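Local atomic coordinates of Proline/betaine transporter, RALF (Rickettsia prowazekii str. Madrid E, PDB entry 4D7R), a protein that probably acts as a guanine nucleotide exchange factor, here as an engineered fusion of the Rickettsia Sec7 domain with the Legionella capping domain. Residues A[47-50]-A[51-55]; A[60-63]-A[64-67]; A[73-77]-A[78-82]; A[124-128]-A[129-133]. All coordinates share one frame; numbering follows the deposited sequence.

All four contacts are local and lie in the Sec7 part of the chimera. Contacts 1 and 2 touch, because helix 45-58 packs on helix 63-73. Contact 1 is mid-helix and contact 2 is a helix start capped by an aspartate; both are partly buried. Contact 3 lies at the surface, in the turn between helices 63-73 and 80-88. Contact 4 is buried near the centre of the chain, at the start of helix 129-146. Its chemistry is an enclosed salt bridge, whereas contact 3 relies on hydrogen bonds of asparagine side chains and on leucine packing. Contacts 3 and 4 meet through Leu80 and Lys124. Contacts 1 and 4 lie about 24 Å apart, centre to centre.

Contact 1: residues A[47-50]-A[51-55]; sequences SGIA and RIKKW
The guanidinium of Arg51, one turn on from Ser47, is the flat group of this stretch of alpha helix 45-58 in the all-helical Sec7 domain. Trp55 CB sits 3.5 Å above one face of the guanidinium, off towards its rim. Lys54 CB lies at the guanidinium edge, in its plane. Arg51 NH2 in turn meets the edge of the Trp55 ring. The Arg51 chain bends at chi2 (51°), which turns the group along the helix towards the next turn, beside Lys54 and Trp55. Arg51 NE also forms a salt bridge with Glu36 of the preceding helix.

The helix is regular here, and each donor reaches back four residues. Lys54 N bonds to Ala50 O at 2.7 Å and Lys53 N to Ile49 O at 2.9 Å, both nearly straight. The bonds lengthen towards Ser47, where Arg51 N stands 3.3 Å from Ser47 O and above the carbonyl plane. Ser47 OG turns back to Lys44 O.

The buried side of the helix carries two isoleucines. Ile49 CD1 and Ile52 CD1 approach end to end at 4.2 Å. Both residues pack on helix 63-73, and Ile52 also reaches Val37 of helix 31-43. The helix packs against both of these neighbours. Lys53 runs beside this apolar strip, and its NZ pairs with Asp93. Its CG stands beside the backbone N (chi1 -76°), which lays the aliphatic chain over the preceding turn. Lys53 CG lies 3.4 Å from Ile49 O, and Lys53 CE meets Ile49 CG2 at 3.9 Å.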
loop_
_atom_site.group_PDB
_atom_site.type_symbol
_atom_site.label_atom_id
_atom_site.label_comp_id
_atom_site.label_asym_id
_atom_site.label_seq_id
_atom_site.Cartn_x
_atom_site.Cartn_y
_atom_site.Cartn_z
ATOM N N SER A 47 8.606 -17.706 -3.828
ATOM C CA SER A 47 9.152 -19.066 -3.644
ATOM C C SER A 47 8.636 -19.747 -2.370
ATOM O O SER A 47 8.401 -20.963 -2.386
ATOM C CB SER A 47 10.670 -19.071 -3.714
ATOM O OG SER A 47 11.247 -18.429 -2.591
ATOM N N GLY A 48 8.404 -18.942 -1.319
ATOM C CA GLY A 48 7.812 -19.370 -0.056
ATOM C C GLY A 48 6.349 -19.725 -0.238
ATOM O O GLY A 48 5.927 -20.797 0.176
ATOM N N ILE A 49 5.558 -18.842 -0.888
ATOM C CA ILE A 49 4.139 -19.091 -1.206
ATOM C C ILE A 49 3.991 -20.353 -2.109
ATOM O O ILE A 49 3.072 -21.154 -1.893
ATOM C CB ILE A 49 3.472 -17.819 -1.844
ATOM C CG1 ILE A 49 3.425 -16.587 -0.877
ATOM C CG2 ILE A 49 2.108 -18.099 -2.428
ATOM C CD1 ILE A 49 2.835 -16.822 0.569
ATOM N N ALA A 50 4.874 -20.505 -3.122
ATOM C CA ALA A 50 4.855 -21.672 -4.022
ATOM C C ALA A 50 4.985 -22.988 -3.236
ATOM O O ALA A 50 4.284 -23.957 -3.540
ATOM C CB ALA A 50 5.983 -21.566 -5.040
ATOM N N ARG A 51 5.867 -23.010 -2.218
ATOM C CA ARG A 51 6.063 -24.187 -1.376
ATOM C C ARG A 51 4.840 -24.500 -0.532
ATOM O O ARG A 51 4.545 -25.675 -0.358
ATOM C CB ARG A 51 7.336 -24.096 -0.517
ATOM C CG ARG A 51 7.668 -25.357 0.324
ATOM C CD ARG A 51 7.684 -26.689 -0.443
ATOM N NE ARG A 51 7.729 -27.823 0.489
ATOM C CZ ARG A 51 6.982 -28.925 0.408
ATOM N NH1 ARG A 51 6.117 -29.080 -0.585
ATOM N NH2 ARG A 51 7.106 -29.883 1.315
ATOM N N ILE A 52 4.118 -23.466 -0.017
ATOM C CA ILE A 52 2.882 -23.666 0.757
ATOM C C ILE A 52 1.841 -24.262 -0.192
ATOM O O ILE A 52 1.115 -25.185 0.192
ATOM C CB ILE A 52 2.342 -22.358 1.447
ATOM C CG1 ILE A 52 3.350 -21.773 2.453
ATOM C CG2 ILE A 52 0.985 -22.633 2.115
ATOM C CD1 ILE A 52 3.057 -20.337 2.939
ATOM N N LYS A 53 1.769 -23.728 -1.436
ATOM C CA LYS A 53 0.872 -24.224 -2.488
ATOM C C LYS A 53 1.227 -25.688 -2.755
ATOM O O LYS A 53 0.356 -26.549 -2.667
ATOM C CB LYS A 53 1.022 -23.408 -3.791
ATOM C CG LYS A 53 0.354 -22.032 -3.742
ATOM C CD LYS A 53 0.660 -21.193 -4.977
ATOM C CE LYS A 53 -0.148 -19.914 -4.987
ATOM N NZ LYS A 53 -1.578 -20.166 -5.340
ATOM N N LYS A 54 2.532 -25.966 -3.001
ATOM C CA LYS A 54 3.068 -27.317 -3.252
ATOM C C LYS A 54 2.731 -28.291 -2.110
ATOM O O LYS A 54 2.205 -29.367 -2.378
ATOM C CB LYS A 54 4.592 -27.258 -3.493
ATOM C CG LYS A 54 5.214 -28.596 -3.913
ATOM C CD LYS A 54 6.743 -28.553 -3.868
ATOM C CE LYS A 54 7.395 -29.897 -4.115
ATOM N NZ LYS A 54 7.149 -30.871 -3.017
ATOM N N TRP A 55 3.008 -27.939 -0.865
ATOM C CA TRP A 55 2.689 -28.775 0.284
ATOM C C TRP A 55 1.243 -28.977 0.494
ATOM O O TRP A 55 0.869 -30.042 0.799
ATOM C CB TRP A 55 3.307 -28.223 1.531
ATOM C CG TRP A 55 3.163 -28.985 2.868
ATOM C CD1 TRP A 55 4.068 -29.861 3.430
ATOM C CD2 TRP A 55 2.102 -28.891 3.802
ATOM N NE1 TRP A 55 3.629 -30.296 4.618
ATOM C CE2 TRP A 55 2.421 -29.724 4.879
ATOM C CE3 TRP A 55 0.928 -28.174 3.847
ATOM C CZ2 TRP A 55 1.593 -29.859 5.969
ATOM C CZ3 TRP A 55 0.123 -28.327 4.923
ATOM C CH2 TRP A 55 0.455 -29.153 5.962
#

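Contact 2: residues A[60-63]-A[64-67]; sequences NQDF and IAET
Phe63 O is held by two groups of Thr67. Thr67 OG1 donates to Phe63 O at 2.8 Å, and Thr67 N bonds to the same oxygen at 3.0 Å. The two donors come from opposite faces of the carbonyl plane. The torsion of Thr67 places OG1 beside its own backbone N (chi1 -54°), which turns the hydroxyl back to the preceding turn. The hydroxyl also lies close to the aromatic ring, with Thr67 OG1 3.1 Å from Phe63 CE1. Farther round the ring, on the same side of its plane, Ile64 CD1 rests 3.6 Å from Phe63 CD2. Phe63 and Ile64 cross obliquely, and only the end of the isoleucine reaches the ring carbons.

Asp62 is the N-cap of helix 63-73 in the Sec7 part of the chimera. Its carboxylate faces the first backbone N-H groups of the helix. OD1 accepts a weak, bent bond from Ile64 N, and OD2 a weak one from Ala65 N. Asp62 OD2 also touches Ala65 CB at 3.3 Å. The firmer bond is from the backbone: Glu66 N to Asp62 O at 3.0 Å, almost straight. A carboxylate at this end of a helix would be favoured by the helix dipole.

Further out, helix 45-58 covers one side. Ile49 packs on both Phe63 and Thr67, and Ile52 on Thr67. Lys53 makes a cation-pi contact with the Phe63 ring. Helix 92-103 closes the next side: Val97 touches Ile64 and Thr67, Lys96 touches Ile64, and Asp93 touches Phe63.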
loop_
_atom_site.group_PDB
_atom_site.type_symbol
_atom_site.label_atom_id
_atom_site.label_comp_id
_atom_site.label_asym_id
_atom_site.label_seq_id
_atom_site.Cartn_x
_atom_site.Cartn_y
_atom_site.Cartn_z
ATOM N N ASN A 60 -3.171 -32.465 0.749
ATOM C CA ASN A 60 -4.616 -32.174 0.674
ATOM C C ASN A 60 -5.079 -31.127 1.720
ATOM O O ASN A 60 -6.047 -31.346 2.477
ATOM C CB ASN A 60 -5.475 -33.443 0.709
ATOM C CG ASN A 60 -6.806 -33.269 0.010
ATOM O OD1 ASN A 60 -6.877 -33.096 -1.215
ATOM N ND2 ASN A 60 -7.894 -33.308 0.774
ATOM N N GLN A 61 -4.345 -30.009 1.786
ATOM C CA GLN A 61 -4.658 -28.931 2.742
ATOM C C GLN A 61 -5.109 -27.663 2.049
ATOM O O GLN A 61 -4.964 -27.557 0.833
ATOM C CB GLN A 61 -3.460 -28.673 3.703
ATOM C CG GLN A 61 -3.034 -29.929 4.514
ATOM C CD GLN A 61 -4.131 -30.466 5.428
ATOM O OE1 GLN A 61 -4.748 -29.734 6.216
ATOM N NE2 GLN A 61 -4.403 -31.758 5.343
ATOM N N ASP A 62 -5.638 -26.685 2.817
ATOM C CA ASP A 62 -6.109 -25.399 2.292
ATOM C C ASP A 62 -4.992 -24.359 2.300
ATOM O O ASP A 62 -4.564 -23.899 3.369
ATOM C CB ASP A 62 -7.324 -24.918 3.109
ATOM C CG ASP A 62 -7.820 -23.507 2.816
ATOM O OD1 ASP A 62 -7.566 -22.998 1.702
ATOM O OD2 ASP A 62 -8.485 -22.932 3.683
ATOM N N PHE A 63 -4.575 -23.958 1.096
ATOM C CA PHE A 63 -3.517 -22.991 0.850
ATOM C C PHE A 63 -3.811 -21.667 1.547
ATOM O O PHE A 63 -2.919 -21.113 2.188
ATOM C CB PHE A 63 -3.272 -22.811 -0.666
ATOM C CG PHE A 63 -2.553 -21.533 -1.018
ATOM C CD1 PHE A 63 -1.215 -21.354 -0.677
ATOM C CD2 PHE A 63 -3.239 -20.464 -1.578
ATOM C CE1 PHE A 63 -0.565 -20.142 -0.950
ATOM C CE2 PHE A 63 -2.596 -19.243 -1.820
ATOM C CZ PHE A 63 -1.263 -19.097 -1.521
ATOM N N ILE A 64 -5.059 -21.185 1.457
ATOM C CA ILE A 64 -5.422 -19.895 2.076
ATOM C C ILE A 64 -5.210 -19.908 3.592
ATOM O O ILE A 64 -4.481 -19.063 4.113
ATOM C CB ILE A 64 -6.844 -19.433 1.655
ATOM C CG1 ILE A 64 -6.963 -19.302 0.100
ATOM C CG2 ILE A 64 -7.246 -18.120 2.384
ATOM C CD1 ILE A 64 -5.922 -18.327 -0.618
ATOM N N ALA A 65 -5.832 -20.881 4.290
ATOM C CA ALA A 65 -5.754 -20.991 5.744
ATOM C C ALA A 65 -4.321 -21.178 6.221
ATOM O O ALA A 65 -3.912 -20.486 7.153
ATOM C CB ALA A 65 -6.621 -22.133 6.240
ATOM N N GLU A 66 -3.554 -22.073 5.556
ATOM C CA GLU A 66 -2.164 -22.347 5.910
ATOM C C GLU A 66 -1.282 -21.110 5.777
ATOM O O GLU A 66 -0.475 -20.866 6.664
ATOM C CB GLU A 66 -1.590 -23.533 5.117
ATOM C CG GLU A 66 -0.240 -24.021 5.627
ATOM C CD GLU A 66 -0.158 -24.387 7.099
ATOM O OE1 GLU A 66 -1.163 -24.869 7.661
ATOM O OE2 GLU A 66 0.938 -24.229 7.681
ATOM N N THR A 67 -1.400 -20.353 4.673
ATOM C CA THR A 67 -0.602 -19.144 4.491
ATOM C C THR A 67 -0.841 -18.142 5.628
ATOM O O THR A 67 0.116 -17.618 6.207
ATOM C CB THR A 67 -0.840 -18.543 3.088
ATOM O OG1 THR A 67 -0.585 -19.562 2.117
ATOM C CG2 THR A 67 0.058 -17.370 2.815
#

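Contact 3: residues A[73-77]-A[78-82]; sequences EEKSN and LNLEF
Glu74 O takes the backbone N of Asn77 at 2.9 Å and also lies against Leu78, whose CG is 3.5 Å away. Leu78 N bonds to the next carbonyl, Lys75 O, at 3.3 Å; this bond is straight but weak. Residues 75-77 form a short 3-10 turn that leads from helix 63-73 to the N-cap of helix 80-88 in the Sec7 domain.

The turn is also tied by side chains. Asn77 ND2 donates to Glu74 OE1 at 2.9 Å, with the oxygen in the asparagine amide plane. Glu74 OE2 pairs with Lys34, so both carboxylate oxygens are engaged. Leu78 is the buried residue here and packs inward on Phe41 of helix 31-43. Its CD1 meets Glu74 CB at 4.0 Å.

Leu80 turns back over the turn. Its CG stands anti to the carbonyl carbon (chi1 -61°), which brings CD2 to 3.4 Å from Lys75 O, and its CD1 touches Lys75 CG.

Asn79 caps the next helix. Its OD1 accepts from Phe82 N at 2.9 Å and weakly from Glu81 N. The other end of the amide faces an aromatic ring: Asn79 ND2 lies 3.4 Å above the centre of the Phe82 ring.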
loop_
_atom_site.group_PDB
_atom_site.type_symbol
_atom_site.label_atom_id
_atom_site.label_comp_id
_atom_site.label_asym_id
_atom_site.label_seq_id
_atom_site.Cartn_x
_atom_site.Cartn_y
_atom_site.Cartn_z
ATOM N N GLU A 73 1.410 -16.936 13.056
ATOM C CA GLU A 73 2.210 -17.691 14.043
ATOM C C GLU A 73 3.709 -17.476 13.882
ATOM O O GLU A 73 4.432 -17.526 14.873
ATOM C CB GLU A 73 1.889 -19.194 13.935
ATOM C CG GLU A 73 0.443 -19.535 14.237
ATOM C CD GLU A 73 0.097 -21.014 14.197
ATOM O OE1 GLU A 73 0.865 -21.807 13.613
ATOM O OE2 GLU A 73 -0.995 -21.367 14.690
ATOM N N GLU A 74 4.197 -17.268 12.642
ATOM C CA GLU A 74 5.640 -17.106 12.440
ATOM C C GLU A 74 6.087 -15.654 12.265
ATOM O O GLU A 74 7.140 -15.402 11.678
ATOM C CB GLU A 74 6.159 -18.032 11.315
ATOM C CG GLU A 74 5.858 -19.499 11.576
ATOM C CD GLU A 74 6.405 -20.022 12.888
ATOM O OE1 GLU A 74 7.582 -19.721 13.202
ATOM O OE2 GLU A 74 5.654 -20.726 13.606
ATOM N N LYS A 75 5.302 -14.714 12.815
ATOM C CA LYS A 75 5.551 -13.266 12.794
ATOM C C LYS A 75 7.033 -12.954 13.083
ATOM O O LYS A 75 7.687 -12.366 12.244
ATOM C CB LYS A 75 4.661 -12.541 13.822
ATOM C CG LYS A 75 4.965 -11.050 13.929
ATOM C CD LYS A 75 4.444 -10.454 15.236
ATOM C CE LYS A 75 4.822 -9.003 15.393
ATOM N NZ LYS A 75 4.111 -8.394 16.552
ATOM N N SER A 76 7.561 -13.402 14.244
ATOM C CA SER A 76 8.936 -13.125 14.676
ATOM C C SER A 76 10.041 -13.699 13.784
ATOM O O SER A 76 11.210 -13.342 13.958
ATOM C CB SER A 76 9.135 -13.571 16.122
ATOM O OG SER A 76 9.050 -14.981 16.238
ATOM N N ASN A 77 9.669 -14.523 12.829
ATOM C CA ASN A 77 10.605 -15.193 11.951
ATOM C C ASN A 77 10.591 -14.807 10.503
ATOM O O ASN A 77 11.380 -15.288 9.758
ATOM C CB ASN A 77 10.424 -16.698 12.034
ATOM C CG ASN A 77 10.673 -17.200 13.401
ATOM O OD1 ASN A 77 11.583 -16.745 14.046
ATOM N ND2 ASN A 77 9.820 -18.065 13.882
ATOM N N LEU A 78 9.641 -13.977 10.125
ATOM C CA LEU A 78 9.433 -13.673 8.751
ATOM C C LEU A 78 9.752 -12.214 8.452
ATOM O O LEU A 78 9.717 -11.389 9.288
ATOM C CB LEU A 78 8.007 -13.996 8.317
ATOM C CG LEU A 78 7.480 -15.418 8.187
ATOM C CD1 LEU A 78 5.958 -15.477 8.201
ATOM C CD2 LEU A 78 7.976 -16.130 6.976
ATOM N N ASN A 79 10.070 -11.973 7.224
ATOM C CA ASN A 79 10.332 -10.637 6.781
ATOM C C ASN A 79 8.974 -9.948 6.759
ATOM O O ASN A 79 8.212 -10.200 5.921
ATOM C CB ASN A 79 10.942 -10.648 5.427
ATOM C CG ASN A 79 11.066 -9.256 4.802
ATOM O OD1 ASN A 79 10.192 -8.433 4.883
ATOM N ND2 ASN A 79 12.193 -9.029 4.168
ATOM N N LEU A 80 8.758 -9.058 7.699
ATOM C CA LEU A 80 7.466 -8.386 7.827
ATOM C C LEU A 80 7.124 -7.417 6.701
ATOM O O LEU A 80 5.991 -7.158 6.494
ATOM C CB LEU A 80 7.274 -7.751 9.184
ATOM C CG LEU A 80 7.311 -8.732 10.355
ATOM C CD1 LEU A 80 6.816 -8.109 11.608
ATOM C CD2 LEU A 80 6.535 -9.997 10.031
ATOM N N GLU A 81 8.120 -6.954 5.958
ATOM C CA GLU A 81 7.853 -6.151 4.779
ATOM C C GLU A 81 7.144 -6.976 3.758
ATOM O O GLU A 81 6.219 -6.540 3.158
ATOM C CB GLU A 81 9.114 -5.587 4.097
ATOM C CG GLU A 81 10.065 -4.828 4.980
ATOM C CD GLU A 81 10.906 -3.782 4.245
ATOM O OE1 GLU A 81 11.148 -3.963 3.103
ATOM O OE2 GLU A 81 11.249 -2.774 4.845
ATOM N N PHE A 82 7.625 -8.197 3.578
ATOM C CA PHE A 82 7.110 -9.076 2.592
ATOM C C PHE A 82 5.711 -9.545 3.033
ATOM O O PHE A 82 4.873 -9.683 2.248
ATOM C CB PHE A 82 8.040 -10.296 2.363
ATOM C CG PHE A 82 9.387 -9.987 1.727
ATOM C CD1 PHE A 82 9.648 -8.795 1.123
ATOM C CD2 PHE A 82 10.370 -10.939 1.736
ATOM C CE1 PHE A 82 10.871 -8.528 0.575
ATOM C CE2 PHE A 82 11.595 -10.688 1.173
ATOM C CZ PHE A 82 11.845 -9.471 0.618
#

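Contact 4: residues A[124-128]-A[129-133]; sequences KLPGE and AQKID
Glu128 and Lys131 lie side by side and point the same way. Both chains are extended beyond CG, so the aliphatic parts run together before the charges meet. Lys131 NZ forms a salt bridge with Glu128 OE2 at 3.0 Å. It approaches on the syn side, 32° out of the carboxylate plane. A weaker bond of 3.3 Å links Lys131 NZ to Glu128 OE1. Asp85 is a second acidic partner of Lys131 NZ, so two carboxylates share the one ammonium.

Pro126 lies across the base of the lysine, with its CG 3.8 Å from Lys131 CB. Ile132 reaches back to the loop, with CG1 3.3 Å from Pro126 O.

Glu128 is the N-cap residue of helix 129-146. Its carbonyl begins the helical bonding: Ile132 N reaches Glu128 O at 3.0 Å, and Lys131 N adds a weak bond.

The helix start belongs to the Sec7 part but borders the Legionella capping part in this fusion. Glu128 OE1 accepts from Gln302 and Gln323 on two strands of the capping sheet. Ala129 packs on Thr282 of helix 276-282 and on Tyr284 of strand 284-292. Asp85 comes from helix 80-88, on the Sec7 side.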
loop_
_atom_site.group_PDB
_atom_site.type_symbol
_atom_site.label_atom_id
_atom_site.label_comp_id
_atom_site.label_asym_id
_atom_site.label_seq_id
_atom_site.Cartn_x
_atom_site.Cartn_y
_atom_site.Cartn_z
ATOM N N LYS A 124 4.813 -4.988 8.488
ATOM C CA LYS A 124 5.388 -3.671 8.190
ATOM C C LYS A 124 4.481 -3.025 7.174
ATOM O O LYS A 124 4.212 -3.605 6.127
ATOM C CB LYS A 124 6.823 -3.746 7.680
ATOM C CG LYS A 124 7.832 -3.935 8.794
ATOM C CD LYS A 124 9.142 -3.269 8.470
ATOM C CE LYS A 124 10.174 -3.540 9.535
ATOM N NZ LYS A 124 11.473 -2.878 9.227
ATOM N N LEU A 125 3.947 -1.861 7.503
ATOM C CA LEU A 125 3.001 -1.211 6.597
ATOM C C LEU A 125 3.629 -0.827 5.281
ATOM O O LEU A 125 4.656 -0.151 5.273
ATOM C CB LEU A 125 2.369 0.041 7.220
ATOM C CG LEU A 125 1.387 -0.139 8.363
ATOM C CD1 LEU A 125 1.384 1.102 9.250
ATOM C CD2 LEU A 125 -0.031 -0.384 7.837
ATOM N N PRO A 126 2.996 -1.198 4.153
ATOM C CA PRO A 126 3.476 -0.720 2.842
ATOM C C PRO A 126 3.363 0.802 2.823
ATOM O O PRO A 126 2.542 1.343 3.573
ATOM C CB PRO A 126 2.445 -1.309 1.857
ATOM C CG PRO A 126 1.835 -2.508 2.612
ATOM C CD PRO A 126 1.749 -1.981 4.014
ATOM N N GLY A 127 4.161 1.462 1.977
ATOM C CA GLY A 127 4.148 2.918 1.800
ATOM C C GLY A 127 3.255 3.312 0.637
ATOM O O GLY A 127 3.491 4.315 -0.036
ATOM N N GLU A 128 2.210 2.517 0.401
ATOM C CA GLU A 128 1.287 2.679 -0.720
ATOM C C GLU A 128 -0.115 2.765 -0.184
ATOM O O GLU A 128 -0.546 1.896 0.578
ATOM C CB GLU A 128 1.440 1.505 -1.705
ATOM C CG GLU A 128 2.839 1.443 -2.339
ATOM C CD GLU A 128 3.098 0.123 -3.030
ATOM O OE1 GLU A 128 2.509 -0.117 -4.107
ATOM O OE2 GLU A 128 3.860 -0.692 -2.468
ATOM N N ALA A 129 -0.813 3.824 -0.563
ATOM C CA ALA A 129 -2.172 4.140 -0.089
ATOM C C ALA A 129 -3.202 3.056 -0.240
ATOM O O ALA A 129 -3.919 2.780 0.730
ATOM C CB ALA A 129 -2.658 5.451 -0.725
ATOM N N GLN A 130 -3.297 2.431 -1.440
ATOM C CA GLN A 130 -4.306 1.381 -1.695
ATOM C C GLN A 130 -4.054 0.143 -0.826
ATOM O O GLN A 130 -5.007 -0.487 -0.374
ATOM C CB GLN A 130 -4.341 1.014 -3.185
ATOM C CG GLN A 130 -4.914 2.155 -4.022
ATOM C CD GLN A 130 -5.677 1.671 -5.224
ATOM O OE1 GLN A 130 -6.780 1.124 -5.113
ATOM N NE2 GLN A 130 -5.117 1.876 -6.403
ATOM N N LYS A 131 -2.774 -0.166 -0.553
ATOM C CA LYS A 131 -2.387 -1.301 0.297
ATOM C C LYS A 131 -2.733 -1.019 1.752
ATOM O O LYS A 131 -3.308 -1.870 2.396
ATOM C CB LYS A 131 -0.904 -1.708 0.125
ATOM C CG LYS A 131 -0.560 -2.173 -1.280
ATOM C CD LYS A 131 0.954 -2.449 -1.466
ATOM C CE LYS A 131 1.149 -3.100 -2.837
ATOM N NZ LYS A 131 2.586 -3.324 -3.191
ATOM N N ILE A 132 -2.412 0.179 2.262
ATOM C CA ILE A 132 -2.725 0.582 3.634
ATOM C C ILE A 132 -4.244 0.513 3.761
ATOM O O ILE A 132 -4.742 -0.046 4.731
ATOM C CB ILE A 132 -2.192 2.038 3.944
ATOM C CG1 ILE A 132 -0.640 2.070 3.984
ATOM C CG2 ILE A 132 -2.769 2.534 5.289
ATOM C CD1 ILE A 132 0.015 3.493 3.773
ATOM N N ASP A 133 -4.977 1.047 2.771
ATOM C CA ASP A 133 -6.447 1.029 2.839
ATOM C C ASP A 133 -7.047 -0.385 3.017
ATOM O O ASP A 133 -7.906 -0.588 3.880
ATOM C CB ASP A 133 -7.036 1.695 1.601
ATOM C CG ASP A 133 -8.450 2.186 1.812
ATOM O OD1 ASP A 133 -8.802 2.509 2.968
ATOM O OD2 ASP A 133 -9.152 2.385 0.816
#